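Local coordinates for cytochrome P450 (Bacillus megaterium, PDB 5L92), which binds heme and the steroid corticosterone and probably acts as a monooxygenase that oxidises steroids, at residues 226-229 with 230-233; 306-309 with 310-313. One frame throughout, in Å; residues are numbered along the deposited sequence.

Contact 1 (226-229 with 230-233); sequences QLTD and EEIV
Two N-H groups of the first helical turn point at Thr228 O. Ile232 N gives it the sounder bond, 3.1 Å long with an N-H...O angle of 153°. Glu231 N adds a weak one. Glu231 N also donates to Thr228 OG1 at 3.0 Å. That hydroxyl can reach over the helix end because OG1 sits between the backbone N and the carbonyl carbon of its own residue (chi1 69°). The exchange runs both ways. Glu231 extends its chain back past OG1, and its OE1 accepts from Thr228 N at 3.1 Å, met from well above the carboxylate plane. This is a capping box, with Thr228 as N-cap of helix 229-245, which follows the loop after helix 213-222. The negative carboxylate lies at the helix N-terminus, where it would probably be favoured. Asp229 OD1 forms a salt bridge with Arg206, while the carbonyl O of Asp229 takes Val233 N in a nearly straight bond of 2.9 Å. Beside the box, Leu227 CD1 presses to 3.3 Å from Ile232 CD1, tighter than usual for two carbons. Leu217 and Leu218 of helix 213-222 also touch Ile232, and Leu98 touches Leu227.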
loop_
_atom_site.group_PDB
_atom_site.type_symbol
_atom_site.label_atom_id
_atom_site.label_comp_id
_atom_site.label_asym_id
_atom_site.label_seq_id
_atom_site.Cartn_x
_atom_site.Cartn_y
_atom_site.Cartn_z
ATOM N N GLN A 226 8.678 23.800 -11.994
ATOM C CA GLN A 226 9.991 23.471 -11.438
ATOM C C GLN A 226 10.102 21.970 -11.168
ATOM O O GLN A 226 10.017 21.509 -10.027
ATOM C CB GLN A 226 10.190 24.259 -10.153
ATOM C CG GLN A 226 11.523 24.107 -9.454
ATOM C CD GLN A 226 11.621 25.055 -8.258
ATOM O OE1 GLN A 226 10.965 26.099 -8.228
ATOM N NE2 GLN A 226 12.409 24.682 -7.261
ATOM N N LEU A 227 10.316 21.186 -12.230
ATOM C CA LEU A 227 10.548 19.762 -12.032
ATOM C C LEU A 227 11.528 19.209 -13.061
ATOM O O LEU A 227 11.558 19.642 -14.216
ATOM C CB LEU A 227 9.224 18.979 -12.054
ATOM C CG LEU A 227 8.365 19.026 -13.307
ATOM C CD1 LEU A 227 8.863 18.061 -14.307
ATOM C CD2 LEU A 227 6.954 18.659 -12.983
ATOM N N THR A 228 12.324 18.238 -12.619
ATOM C CA THR A 228 13.296 17.565 -13.466
ATOM C C THR A 228 12.713 16.295 -14.067
ATOM O O THR A 228 11.735 15.726 -13.576
ATOM C CB THR A 228 14.563 17.200 -12.688
ATOM O OG1 THR A 228 14.273 16.150 -11.730
ATOM C CG2 THR A 228 15.141 18.438 -11.959
ATOM N N ASP A 229 13.353 15.834 -15.138
ATOM C CA ASP A 229 12.957 14.560 -15.703
ATOM C C ASP A 229 13.129 13.431 -14.705
ATOM O O ASP A 229 12.301 12.517 -14.677
ATOM C CB ASP A 229 13.746 14.258 -16.965
ATOM C CG ASP A 229 13.248 15.039 -18.152
ATOM O OD1 ASP A 229 12.150 15.625 -18.084
ATOM O OD2 ASP A 229 13.954 15.066 -19.175
ATOM N N GLU A 230 14.196 13.469 -13.895
ATOM C CA GLU A 230 14.363 12.472 -12.846
ATOM C C GLU A 230 13.155 12.470 -11.916
ATOM O O GLU A 230 12.757 11.417 -11.400
ATOM C CB GLU A 230 15.655 12.741 -12.055
ATOM C CG GLU A 230 16.049 11.640 -11.043
ATOM C CD GLU A 230 17.238 12.007 -10.177
ATOM O OE1 GLU A 230 17.462 13.209 -9.929
ATOM O OE2 GLU A 230 17.949 11.092 -9.736
ATOM N N GLU A 231 12.573 13.645 -11.674
ATOM C CA GLU A 231 11.435 13.731 -10.762
ATOM C C GLU A 231 10.194 13.092 -11.378
ATOM O O GLU A 231 9.442 12.386 -10.690
ATOM C CB GLU A 231 11.195 15.185 -10.376
ATOM C CG GLU A 231 12.112 15.630 -9.233
ATOM C CD GLU A 231 12.150 17.146 -8.992
ATOM O OE1 GLU A 231 11.427 17.889 -9.683
ATOM O OE2 GLU A 231 12.912 17.590 -8.107
ATOM N N ILE A 232 10.007 13.263 -12.687
ATOM C CA ILE A 232 8.901 12.600 -13.357
ATOM C C ILE A 232 9.096 11.088 -13.335
ATOM O O ILE A 232 8.153 10.328 -13.072
ATOM C CB ILE A 232 8.742 13.144 -14.792
ATOM C CG1 ILE A 232 8.547 14.658 -14.738
ATOM C CG2 ILE A 232 7.561 12.433 -15.521
ATOM C CD1 ILE A 232 8.307 15.283 -16.061
ATOM N N VAL A 233 10.320 10.628 -13.600
ATOM C CA VAL A 233 10.619 9.200 -13.506
ATOM C C VAL A 233 10.333 8.685 -12.097
ATOM O O VAL A 233 9.706 7.639 -11.923
ATOM C CB VAL A 233 12.070 8.926 -13.937
ATOM C CG1 VAL A 233 12.537 7.524 -13.532
ATOM C CG2 VAL A 233 12.172 9.055 -15.449
#

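Contact 2 (306-309 with 310-313); sequences KLKA and GEHV
Glu311 lies alongside Lys308, both side chains pointing the same way, with its carboxylate over the first carbons of the lysine. Glu311 OE2 approaches Lys308 CB to 3.3 Å and CG to 3.4 Å. The other oxygen, OE1, turns to the backbone and accepts from Lys308 N at 2.9 Å. The N-H...O angle is 161°, yet the donor stands about 59° out of the carboxylate plane. Glu311 CG is anti to its own carbonyl carbon (chi1 -79°), and the chain beyond is extended, which carries the carboxylate back across the turn. Trp47 NE1, from strand 46-49, gives OE1 a second hydrogen bond.

The backbone closes the same loop. Glu311 N donates to Lys308 O at 3.0 Å, in a type II beta turn from Lys308 to Glu311. Gly310 takes the third position with a positive phi, where the lack of a side chain keeps it clear of Ala309 O. The turn leads from strand 305-307, paired with strand 300-302, into strand 312-315 of the mixed sheet. Asp299 OD1 accepts from Ala309 N and ties the turn to the chain before strand 300-302.

Where the two strands flank the turn, Leu307 CD2 meets Val313 CG2 at 3.9 Å, the two side chains crossing at about a right angle. Phe65 and Val296 touch both, so this pair belongs to a buried apolar patch.

Lys308 NZ stays 5.5 Å from Glu311 OE2, too far for a salt bridge, though the opposite charges probably attract weakly. The carboxylate is held through OE1, by two N-H donors. Those bonds, with the lysine charge nearby, would probably favour the ionised form of Glu311.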
loop_
_atom_site.group_PDB
_atom_site.type_symbol
_atom_site.label_atom_id
_atom_site.label_comp_id
_atom_site.label_asym_id
_atom_site.label_seq_id
_atom_site.Cartn_x
_atom_site.Cartn_y
_atom_site.Cartn_z
ATOM N N LYS A 306 13.620 9.775 24.816
ATOM C CA LYS A 306 14.453 10.838 24.263
ATOM C C LYS A 306 15.087 10.333 22.972
ATOM O O LYS A 306 16.112 9.653 22.993
ATOM C CB LYS A 306 15.493 11.280 25.289
ATOM C CG LYS A 306 14.845 11.869 26.539
ATOM C CD LYS A 306 15.856 12.134 27.625
ATOM C CE LYS A 306 16.708 13.351 27.285
ATOM N NZ LYS A 306 17.982 13.422 28.071
ATOM N N LEU A 307 14.479 10.687 21.850
ATOM C CA LEU A 307 14.972 10.259 20.557
ATOM C C LEU A 307 16.054 11.241 20.117
ATOM O O LEU A 307 15.950 12.436 20.374
ATOM C CB LEU A 307 13.814 10.187 19.563
ATOM C CG LEU A 307 12.826 9.011 19.731
ATOM C CD1 LEU A 307 12.177 8.907 21.089
ATOM C CD2 LEU A 307 11.725 9.107 18.742
ATOM N N LYS A 308 17.122 10.728 19.516
ATOM C CA LYS A 308 18.260 11.550 19.125
ATOM C C LYS A 308 18.270 11.781 17.621
ATOM O O LYS A 308 17.884 10.902 16.836
ATOM C CB LYS A 308 19.600 10.912 19.515
ATOM C CG LYS A 308 19.686 10.486 20.942
ATOM C CD LYS A 308 19.471 11.663 21.882
ATOM C CE LYS A 308 19.806 11.270 23.299
ATOM N NZ LYS A 308 21.259 10.908 23.348
ATOM N N ALA A 309 18.750 12.963 17.241
ATOM C CA ALA A 309 19.003 13.304 15.849
ATOM C C ALA A 309 19.601 12.125 15.103
ATOM O O ALA A 309 20.562 11.508 15.567
ATOM C CB ALA A 309 19.954 14.517 15.781
ATOM N N GLY A 310 19.028 11.817 13.927
ATOM C CA GLY A 310 19.559 10.766 13.086
ATOM C C GLY A 310 19.127 9.347 13.410
ATOM O O GLY A 310 19.435 8.434 12.638
ATOM N N GLU A 311 18.412 9.114 14.505
ATOM C CA GLU A 311 17.864 7.787 14.764
ATOM C C GLU A 311 16.583 7.518 13.941
ATOM O O GLU A 311 15.790 8.421 13.651
ATOM C CB GLU A 311 17.616 7.649 16.257
ATOM C CG GLU A 311 18.920 7.334 17.021
ATOM C CD GLU A 311 18.888 7.657 18.477
ATOM O OE1 GLU A 311 17.810 7.919 19.024
ATOM O OE2 GLU A 311 19.972 7.671 19.097
ATOM N N HIS A 312 16.401 6.261 13.541
ATOM C CA HIS A 312 15.220 5.858 12.782
ATOM C C HIS A 312 14.046 5.530 13.712
ATOM O O HIS A 312 14.235 5.043 14.826
ATOM C CB HIS A 312 15.528 4.630 11.914
ATOM C CG HIS A 312 16.575 4.860 10.870
ATOM N ND1 HIS A 312 17.309 6.021 10.788
ATOM C CD2 HIS A 312 17.035 4.056 9.881
ATOM C CE1 HIS A 312 18.176 5.926 9.794
ATOM N NE2 HIS A 312 18.023 4.746 9.223
ATOM N N VAL A 313 12.824 5.763 13.218
ATOM C CA VAL A 313 11.583 5.551 13.956
ATOM C C VAL A 313 10.644 4.742 13.071
ATOM O O VAL A 313 10.560 4.991 11.866
ATOM C CB VAL A 313 10.920 6.894 14.373
ATOM C CG1 VAL A 313 9.662 6.681 15.200
ATOM C CG2 VAL A 313 11.877 7.731 15.115
#

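Contact 1 and contact 2 are separate local structures, with nearest atoms about 20 Å apart and no shared element. Both are partly buried and lie towards the outside of the chain. Each uses a glutamate carboxylate to accept a backbone N-H three residues earlier. In 226-233 that bond belongs to a helix start, and a threonine hydroxyl returns it. In 306-313 it braces a turn between strands, and a tryptophan shares the acceptor. Each also has a leucine paired with a buried branched residue. Contact 1 packs against helices 213-222 and 177-207 and nearby loops, whereas contact 2 joins the two-stranded sheet to the mixed sheet that includes the heme-binding Arg294.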